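Local coordinates for structural protein ORF131 (Acidianus two-tailed virus, PDB 3FAJ) that is a structural protein of the virion of an archaeal virus and probably binds DNA, at residues K28-G33 / V129-R134; E69-A74 / A120-P125. All blocks are in the same frame, centred on the assembly; numbering follows the deposited sequence.

Interaction 1: K28-G33 / V129-R134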
ATOM      1  N   LYS A  28     -14.815   8.268   5.717  1.00 34.11           N
ATOM      2  CA  LYS A  28     -14.039   8.650   6.901  1.00 32.73           C
ATOM      3  C   LYS A  28     -13.425   7.453   7.634  1.00 31.74           C
ATOM      4  O   LYS A  28     -14.130   6.507   8.028  1.00 31.56           O
ATOM      5  CB  LYS A  28     -14.896   9.490   7.858  0.30 32.73           C
ATOM      6  CG  LYS A  28     -14.133  10.091   9.040  0.30 32.32           C
ATOM      7  CD  LYS A  28     -14.915  11.225   9.700  0.30 32.64           C
ATOM      8  CE  LYS A  28     -14.741  12.539   8.943  0.30 32.67           C
ATOM      9  NZ  LYS A  28     -15.610  13.623   9.479  0.30 32.97           N
ATOM     10  N   GLY A  29     -12.101   7.492   7.789  1.00 30.12           N
ATOM     11  CA  GLY A  29     -11.394   6.488   8.566  1.00 27.75           C
ATOM     12  C   GLY A  29     -11.105   5.224   7.777  1.00 25.73           C
ATOM     13  O   GLY A  29     -10.615   4.240   8.334  1.00 25.99           O
ATOM     14  N   ASP A  30     -11.397   5.246   6.475  1.00 24.49           N
ATOM     15  CA  ASP A  30     -11.180   4.058   5.645  1.00 23.97           C
ATOM     16  C   ASP A  30      -9.757   4.067   5.101  1.00 23.83           C
ATOM     17  O   ASP A  30      -9.519   4.324   3.914  1.00 23.96           O
ATOM     18  CB  ASP A  30     -12.219   3.969   4.513  1.00 24.16           C
ATOM     19  CG  ASP A  30     -12.190   2.625   3.784  1.00 25.46           C
ATOM     20  OD1 ASP A  30     -11.359   1.767   4.130  1.00 24.75           O
ATOM     21  OD2 ASP A  30     -13.041   2.437   2.874  1.00 28.60           O
ATOM     22  N   TYR A  31      -8.807   3.771   5.987  1.00 22.75           N
ATOM     23  CA  TYR A  31      -7.390   3.835   5.637  1.00 22.50           C
ATOM     24  C   TYR A  31      -7.005   2.734   4.663  1.00 22.65           C
ATOM     25  O   TYR A  31      -6.145   2.946   3.809  1.00 23.35           O
ATOM     26  CB  TYR A  31      -6.510   3.812   6.901  1.00 22.77           C
ATOM     27  CG  TYR A  31      -6.955   4.834   7.912  1.00 23.33           C
ATOM     28  CD1 TYR A  31      -7.153   6.179   7.555  1.00 23.49           C
ATOM     29  CD2 TYR A  31      -7.214   4.459   9.233  1.00 22.83           C
ATOM     30  CE1 TYR A  31      -7.602   7.123   8.489  1.00 23.84           C
ATOM     31  CE2 TYR A  31      -7.651   5.405  10.166  1.00 21.71           C
ATOM     32  CZ  TYR A  31      -7.830   6.726   9.788  1.00 23.22           C
ATOM     33  OH  TYR A  31      -8.279   7.646  10.717  1.00 24.60           O
ATOM     34  N   ALA A  32      -7.632   1.559   4.812  1.00 23.12           N
ATOM     35  CA  ALA A  32      -7.439   0.473   3.865  1.00 23.22           C
ATOM     36  C   ALA A  32      -7.798   0.932   2.441  1.00 24.04           C
ATOM     37  O   ALA A  32      -7.012   0.732   1.500  1.00 22.89           O
ATOM     38  CB  ALA A  32      -8.272  -0.762   4.293  1.00 24.40           C
ATOM     39  N   GLY A  33      -8.972   1.549   2.283  1.00 24.36           N
ATOM     40  CA  GLY A  33      -9.403   2.084   0.974  1.00 24.54           C
ATOM     41  C   GLY A  33      -8.438   3.138   0.451  1.00 25.49           C
ATOM     42  O   GLY A  33      -8.121   3.166  -0.762  1.00 25.34           O
ATOM     43  N   VAL A 129     -14.984  -2.055   5.964  1.00 21.39           N
ATOM     44  CA  VAL A 129     -16.024  -1.890   6.992  1.00 21.83           C
ATOM     45  C   VAL A 129     -15.390  -1.840   8.372  1.00 22.22           C
ATOM     46  O   VAL A 129     -15.734  -0.986   9.190  1.00 22.24           O
ATOM     47  CB  VAL A 129     -17.040  -3.038   6.911  1.00 21.75           C
ATOM     48  CG1 VAL A 129     -17.998  -3.035   8.125  1.00 20.79           C
ATOM     49  CG2 VAL A 129     -17.799  -2.942   5.603  1.00 22.33           C
ATOM     50  N   ARG A 130     -14.462  -2.756   8.628  1.00 23.14           N
ATOM     51  CA  ARG A 130     -13.774  -2.811   9.913  1.00 24.63           C
ATOM     52  C   ARG A 130     -13.069  -1.493  10.212  1.00 24.73           C
ATOM     53  O   ARG A 130     -13.031  -1.046  11.358  1.00 25.03           O
ATOM     54  CB  ARG A 130     -12.766  -3.963   9.933  1.00 25.61           C
ATOM     55  CG  ARG A 130     -12.239  -4.301  11.317  1.00 27.62           C
ATOM     56  CD  ARG A 130     -11.596  -5.678  11.342  1.00 30.14           C
ATOM     57  NE  ARG A 130     -10.444  -5.761  10.447  1.00 32.05           N
ATOM     58  CZ  ARG A 130     -10.408  -6.501   9.344  1.00 32.87           C
ATOM     59  NH1 ARG A 130     -11.460  -7.226   8.994  1.00 33.35           N
ATOM     60  NH2 ARG A 130      -9.317  -6.515   8.590  1.00 29.70           N
ATOM     61  N   ASN A 131     -12.513  -0.876   9.175  1.00 24.26           N
ATOM     62  CA  ASN A 131     -11.814   0.395   9.325  1.00 24.15           C
ATOM     63  C   ASN A 131     -12.774   1.551   9.582  1.00 24.86           C
ATOM     64  O   ASN A 131     -12.505   2.421  10.410  1.00 25.54           O
ATOM     65  CB  ASN A 131     -10.960   0.685   8.088  1.00 24.10           C
ATOM     66  CG  ASN A 131      -9.666  -0.105   8.075  1.00 24.05           C
ATOM     67  OD1 ASN A 131      -9.269  -0.684   9.085  1.00 27.44           O
ATOM     68  ND2 ASN A 131      -9.000  -0.129   6.927  1.00 20.19           N
ATOM     69  N   ILE A 132     -13.895   1.552   8.867  1.00 24.09           N
ATOM     70  CA  ILE A 132     -14.905   2.605   9.020  1.00 24.79           C
ATOM     71  C   ILE A 132     -15.553   2.499  10.404  1.00 25.50           C
ATOM     72  O   ILE A 132     -15.725   3.519  11.095  1.00 25.93           O
ATOM     73  CB  ILE A 132     -15.945   2.567   7.877  1.00 24.39           C
ATOM     74  CG1 ILE A 132     -15.256   2.898   6.547  1.00 23.79           C
ATOM     75  CG2 ILE A 132     -17.120   3.551   8.152  1.00 24.01           C
ATOM     76  CD1 ILE A 132     -16.007   2.478   5.300  1.00 23.67           C
ATOM     77  N   GLU A 133     -15.856   1.272  10.834  1.00 26.18           N
ATOM     78  CA  GLU A 133     -16.494   1.039  12.146  1.00 28.49           C
ATOM     79  C   GLU A 133     -15.577   1.450  13.303  1.00 30.05           C
ATOM     80  O   GLU A 133     -16.020   1.545  14.446  1.00 30.19           O
ATOM     81  CB  GLU A 133     -16.870  -0.432  12.319  1.00 27.97           C
ATOM     82  CG  GLU A 133     -18.029  -0.902  11.463  1.00 27.72           C
ATOM     83  CD  GLU A 133     -18.352  -2.383  11.684  1.00 28.43           C
ATOM     84  OE1 GLU A 133     -17.408  -3.153  11.964  1.00 33.89           O
ATOM     85  OE2 GLU A 133     -19.529  -2.774  11.556  1.00 25.36           O
ATOM     86  N   ARG A 134     -14.302   1.679  12.992  1.00 31.74           N
ATOM     87  CA  ARG A 134     -13.312   2.108  13.984  1.00 33.39           C
ATOM     88  C   ARG A 134     -12.897   3.569  13.803  1.00 33.89           C
ATOM     89  O   ARG A 134     -12.150   4.114  14.631  1.00 35.18           O
ATOM     90  CB  ARG A 134     -12.076   1.215  13.931  0.60 33.10           C
ATOM     91  CG  ARG A 134     -12.339  -0.228  14.302  0.60 34.58           C
ATOM     92  CD  ARG A 134     -11.035  -0.991  14.353  0.60 36.33           C
ATOM     93  NE  ARG A 134     -10.214  -0.539  15.473  0.60 36.92           N
ATOM     94  CZ  ARG A 134     -10.227  -1.092  16.684  0.60 37.83           C
ATOM     95  NH1 ARG A 134     -11.013  -2.133  16.942  0.60 39.40           N
ATOM     96  NH2 ARG A 134      -9.454  -0.605  17.646  0.60 37.84           N
TER
HETATM   97  O   HOH W   1     -15.000   6.444  10.483  1.00 43.33           O

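Interaction 2: E69-A74 / A120-P125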
ATOM      1  N   GLU A  69      -5.336  -3.090  13.219  1.00 24.15           N
ATOM      2  CA  GLU A  69      -4.028  -3.741  13.323  1.00 24.15           C
ATOM      3  C   GLU A  69      -3.691  -4.516  12.051  1.00 23.63           C
ATOM      4  O   GLU A  69      -2.551  -4.481  11.594  1.00 24.22           O
ATOM      5  CB  GLU A  69      -3.992  -4.687  14.539  1.00 24.82           C
ATOM      6  CG  GLU A  69      -2.619  -5.321  14.783  1.00 25.81           C
ATOM      7  CD  GLU A  69      -2.530  -6.142  16.052  1.00 26.40           C
ATOM      8  OE1 GLU A  69      -3.465  -6.093  16.903  1.00 29.70           O
ATOM      9  OE2 GLU A  69      -1.490  -6.815  16.226  1.00 28.40           O
ATOM     10  N   ARG A  70      -4.667  -5.233  11.496  1.00 23.47           N
ATOM     11  CA  ARG A  70      -4.421  -6.069  10.311  0.50 23.50           C
ATOM     12  C   ARG A  70      -4.149  -5.201   9.081  1.00 23.31           C
ATOM     13  O   ARG A  70      -3.292  -5.534   8.235  1.00 23.83           O
ATOM     14  CB  ARG A  70      -5.591  -7.025  10.065  0.50 23.41           C
ATOM     15  CG  ARG A  70      -5.831  -8.009  11.204  0.50 24.61           C
ATOM     16  CD  ARG A  70      -6.850  -9.061  10.787  0.50 26.16           C
ATOM     17  NE  ARG A  70      -7.147 -10.039  11.837  0.50 29.82           N
ATOM     18  CZ  ARG A  70      -6.346 -11.040  12.192  0.50 29.95           C
ATOM     19  NH1 ARG A  70      -5.161 -11.187  11.602  0.50 29.93           N
ATOM     20  NH2 ARG A  70      -6.725 -11.890  13.145  0.50 28.16           N
ATOM     21  N   THR A  71      -4.862  -4.075   9.000  1.00 23.31           N
ATOM     22  CA  THR A  71      -4.663  -3.091   7.940  1.00 23.46           C
ATOM     23  C   THR A  71      -3.245  -2.499   8.008  1.00 23.75           C
ATOM     24  O   THR A  71      -2.536  -2.414   6.985  1.00 23.59           O
ATOM     25  CB  THR A  71      -5.740  -1.956   8.041  1.00 23.31           C
ATOM     26  OG1 THR A  71      -7.023  -2.510   7.694  1.00 22.80           O
ATOM     27  CG2 THR A  71      -5.404  -0.793   7.084  1.00 23.73           C
ATOM     28  N   LYS A  72      -2.833  -2.127   9.214  1.00 23.67           N
ATOM     29  CA  LYS A  72      -1.467  -1.643   9.457  1.00 24.08           C
ATOM     30  C   LYS A  72      -0.477  -2.670   8.929  1.00 24.20           C
ATOM     31  O   LYS A  72       0.461  -2.321   8.190  1.00 23.79           O
ATOM     32  CB  LYS A  72      -1.260  -1.401  10.951  1.00 23.50           C
ATOM     33  CG  LYS A  72       0.180  -1.085  11.375  1.00 26.05           C
ATOM     34  CD  LYS A  72       0.324  -1.183  12.894  1.00 24.93           C
ATOM     35  CE  LYS A  72       0.423  -2.655  13.397  1.00 27.68           C
ATOM     36  NZ  LYS A  72       0.583  -2.685  14.894  1.00 30.93           N
ATOM     37  N   GLU A  73      -0.675  -3.936   9.305  1.00 23.06           N
ATOM     38  CA  GLU A  73       0.295  -4.977   8.932  1.00 23.52           C
ATOM     39  C   GLU A  73       0.317  -5.239   7.427  1.00 23.70           C
ATOM     40  O   GLU A  73       1.401  -5.434   6.848  1.00 23.80           O
ATOM     41  CB  GLU A  73       0.021  -6.250   9.719  1.00 23.14           C
ATOM     42  CG  GLU A  73       0.314  -6.050  11.233  1.00 21.75           C
ATOM     43  CD  GLU A  73      -0.119  -7.218  12.100  1.00 21.95           C
ATOM     44  OE1 GLU A  73      -0.969  -8.026  11.662  1.00 24.64           O
ATOM     45  OE2 GLU A  73       0.395  -7.315  13.237  1.00 21.29           O
ATOM     46  N   ALA A  74      -0.853  -5.206   6.781  1.00 23.58           N
ATOM     47  CA  ALA A  74      -0.883  -5.419   5.332  1.00 23.97           C
ATOM     48  C   ALA A  74      -0.135  -4.315   4.590  1.00 24.78           C
ATOM     49  O   ALA A  74       0.653  -4.604   3.668  1.00 24.25           O
ATOM     50  CB  ALA A  74      -2.342  -5.586   4.802  1.00 23.80           C
ATOM     51  N   ALA A 120      -5.664  -7.179  -2.139  1.00 24.62           N
ATOM     52  CA  ALA A 120      -7.043  -7.695  -2.094  1.00 24.67           C
ATOM     53  C   ALA A 120      -7.617  -7.601  -0.679  1.00 24.36           C
ATOM     54  O   ALA A 120      -8.805  -7.332  -0.501  1.00 25.62           O
ATOM     55  CB  ALA A 120      -7.075  -9.119  -2.551  1.00 24.64           C
ATOM     56  N   PHE A 121      -6.782  -7.876   0.308  1.00 24.23           N
ATOM     57  CA  PHE A 121      -7.206  -7.812   1.710  1.00 23.77           C
ATOM     58  C   PHE A 121      -7.606  -6.387   2.059  1.00 23.54           C
ATOM     59  O   PHE A 121      -8.644  -6.152   2.678  1.00 23.45           O
ATOM     60  CB  PHE A 121      -6.083  -8.306   2.628  1.00 24.82           C
ATOM     61  CG  PHE A 121      -6.403  -8.191   4.090  1.00 24.41           C
ATOM     62  CD1 PHE A 121      -7.322  -9.061   4.677  1.00 24.46           C
ATOM     63  CD2 PHE A 121      -5.779  -7.232   4.880  1.00 26.67           C
ATOM     64  CE1 PHE A 121      -7.616  -8.968   6.044  1.00 24.68           C
ATOM     65  CE2 PHE A 121      -6.078  -7.118   6.248  1.00 27.11           C
ATOM     66  CZ  PHE A 121      -6.987  -8.010   6.821  1.00 25.32           C
ATOM     67  N   LEU A 122      -6.798  -5.430   1.644  1.00 22.49           N
ATOM     68  CA  LEU A 122      -7.084  -4.034   1.937  1.00 23.29           C
ATOM     69  C   LEU A 122      -8.325  -3.556   1.200  1.00 23.34           C
ATOM     70  O   LEU A 122      -9.097  -2.754   1.730  1.00 24.67           O
ATOM     71  CB  LEU A 122      -5.890  -3.164   1.575  1.00 22.85           C
ATOM     72  CG  LEU A 122      -4.667  -3.377   2.507  1.00 23.23           C
ATOM     73  CD1 LEU A 122      -3.492  -2.744   1.845  1.00 25.21           C
ATOM     74  CD2 LEU A 122      -4.850  -2.783   3.915  1.00 25.00           C
ATOM     75  N   ALA A 123      -8.527  -4.080  -0.005  1.00 23.49           N
ATOM     76  CA  ALA A 123      -9.661  -3.708  -0.834  1.00 23.29           C
ATOM     77  C   ALA A 123     -10.967  -4.371  -0.373  1.00 23.52           C
ATOM     78  O   ALA A 123     -12.062  -3.909  -0.714  1.00 24.19           O
ATOM     79  CB  ALA A 123      -9.348  -4.052  -2.301  1.00 23.46           C
ATOM     80  N   SER A 124     -10.859  -5.458   0.396  1.00 23.15           N
ATOM     81  CA  SER A 124     -12.014  -6.304   0.713  1.00 23.38           C
ATOM     82  C   SER A 124     -13.042  -5.556   1.558  1.00 22.98           C
ATOM     83  O   SER A 124     -12.652  -4.754   2.402  1.00 23.31           O
ATOM     84  CB  SER A 124     -11.586  -7.581   1.454  1.00 24.64           C
ATOM     85  OG  SER A 124     -11.206  -7.288   2.787  1.00 23.54           O
ATOM     86  N   PRO A 125     -14.345  -5.809   1.312  1.00 22.95           N
ATOM     87  CA  PRO A 125     -15.407  -5.195   2.123  1.00 23.08           C
ATOM     88  C   PRO A 125     -15.177  -5.325   3.619  1.00 23.44           C
ATOM     89  O   PRO A 125     -15.306  -4.327   4.350  1.00 24.20           O
ATOM     90  CB  PRO A 125     -16.660  -5.969   1.697  1.00 23.37           C
ATOM     91  CG  PRO A 125     -16.401  -6.330   0.305  1.00 22.94           C
ATOM     92  CD  PRO A 125     -14.912  -6.636   0.231  1.00 22.60           C
TER

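Interaction 1: K28-G33 / V129-R134
Ile-132 lies against Asp-30, with its CG1 3.8 Å from the CB of Asp-30, while its CD1 lies 3.8 Å from Asp-30 OD2. The CG1 branch gets there by standing opposite the carbonyl carbon of Ile-132 (chi1 -65°), and the two side chains meet at a slant. The closer-packed half of the contact centres on Asn-131, which is buried and turned toward residues 29-32. Its CB sits 3.6 Å from Gly-29 O, and its amide end faces the start of helix 31-43 beside Ala-32. Gly-29 takes a positive phi, which suits glycine; here the two backbones come close, with Gly-29 O and Asn-131 O 3.3 Å apart, both acceptors. The same Gly-29 O sits over the centre of the Tyr-31 ring, whose side chain packs on helix 51-66. Toward solvent the contact is looser: Ile-132 is exposed, Lys-28 points its ammonium away, and a water donates to both Lys-28 O (2.6 Å) and Ile-132 O (3.1 Å), joining the two ends of the modelled chain. Asp-30 is the centre of an inverse gamma turn and also the N-cap of helix 31-43: its OD1 accepts from Gly-33 N (3.0 Å, 158° at the hydrogen), met from well above the carboxylate plane, in a capping bond.

Interaction 2: E69-A74 / A120-P125
Helices 69-86 and 113-123 come nearest within these segments where the CA atoms of Thr-71 and Leu-122 stand 6.5 Å apart, and the contact between them is made by side-chain packing. Phe-121 extends toward helix 69-86 with CG opposite its own backbone N (chi1 176°), which carries the ring across to Arg-70 and Ala-74. Arg-70 CB approaches the rim of the ring near its plane, 3.7 Å from Phe-121 CZ. From there the extended arginine chain leads away. Further along the helix the methyl of Ala-74 meets Phe-121 CD2 obliquely at 3.8 Å. This is apolar helix-helix packing in a largely helical fold, and both segments lie within the RIP/P131 family region. Leu-122 works from beside the phenylalanine: its CD2 lies 3.8 Å from Thr-71 CG2 and 3.9 Å from Ala-74 CB, so that Ala-74 is touched by both residues. The buried leucine also packs on Ala-32 and Val-36 of helix 31-43. Behind this interface helix 113-123 ends, and Ser-124, the first residue to leave helical geometry, turns its hydroxyl back to donate to Phe-121 O (2.8 Å), with a C=O...donor angle of 135°. Ser-124 N reaches the same oxygen from the same face, a longer bond of 3.3 Å. Ser-124 is in turn the N-cap of helix 125-132, and its OG is also hydrogen-bonded to Thr-127 OG1.

In the fold
The centres of the two contacts lie about 10 Å apart, on the same side of the chain's centre. Along the chain the order is 28-33, 69-74, 120-125 and 129-134, so interaction 1 brackets interaction 2. Helices 113-123 and 125-132 are consecutive, and each carries one half of a contact. The contacts adjoin directly: Ala-32 packs against Leu-122 and Thr-71, Arg-130 NH2 packs beside Phe-121 CZ, and Thr-71 OG1 is probably hydrogen-bonded to the Asn-131 amide. Together they gather helices 31-43, 69-86, 113-123 and 125-132 at one end of this single-chain helical protein, bringing its modelled termini close together.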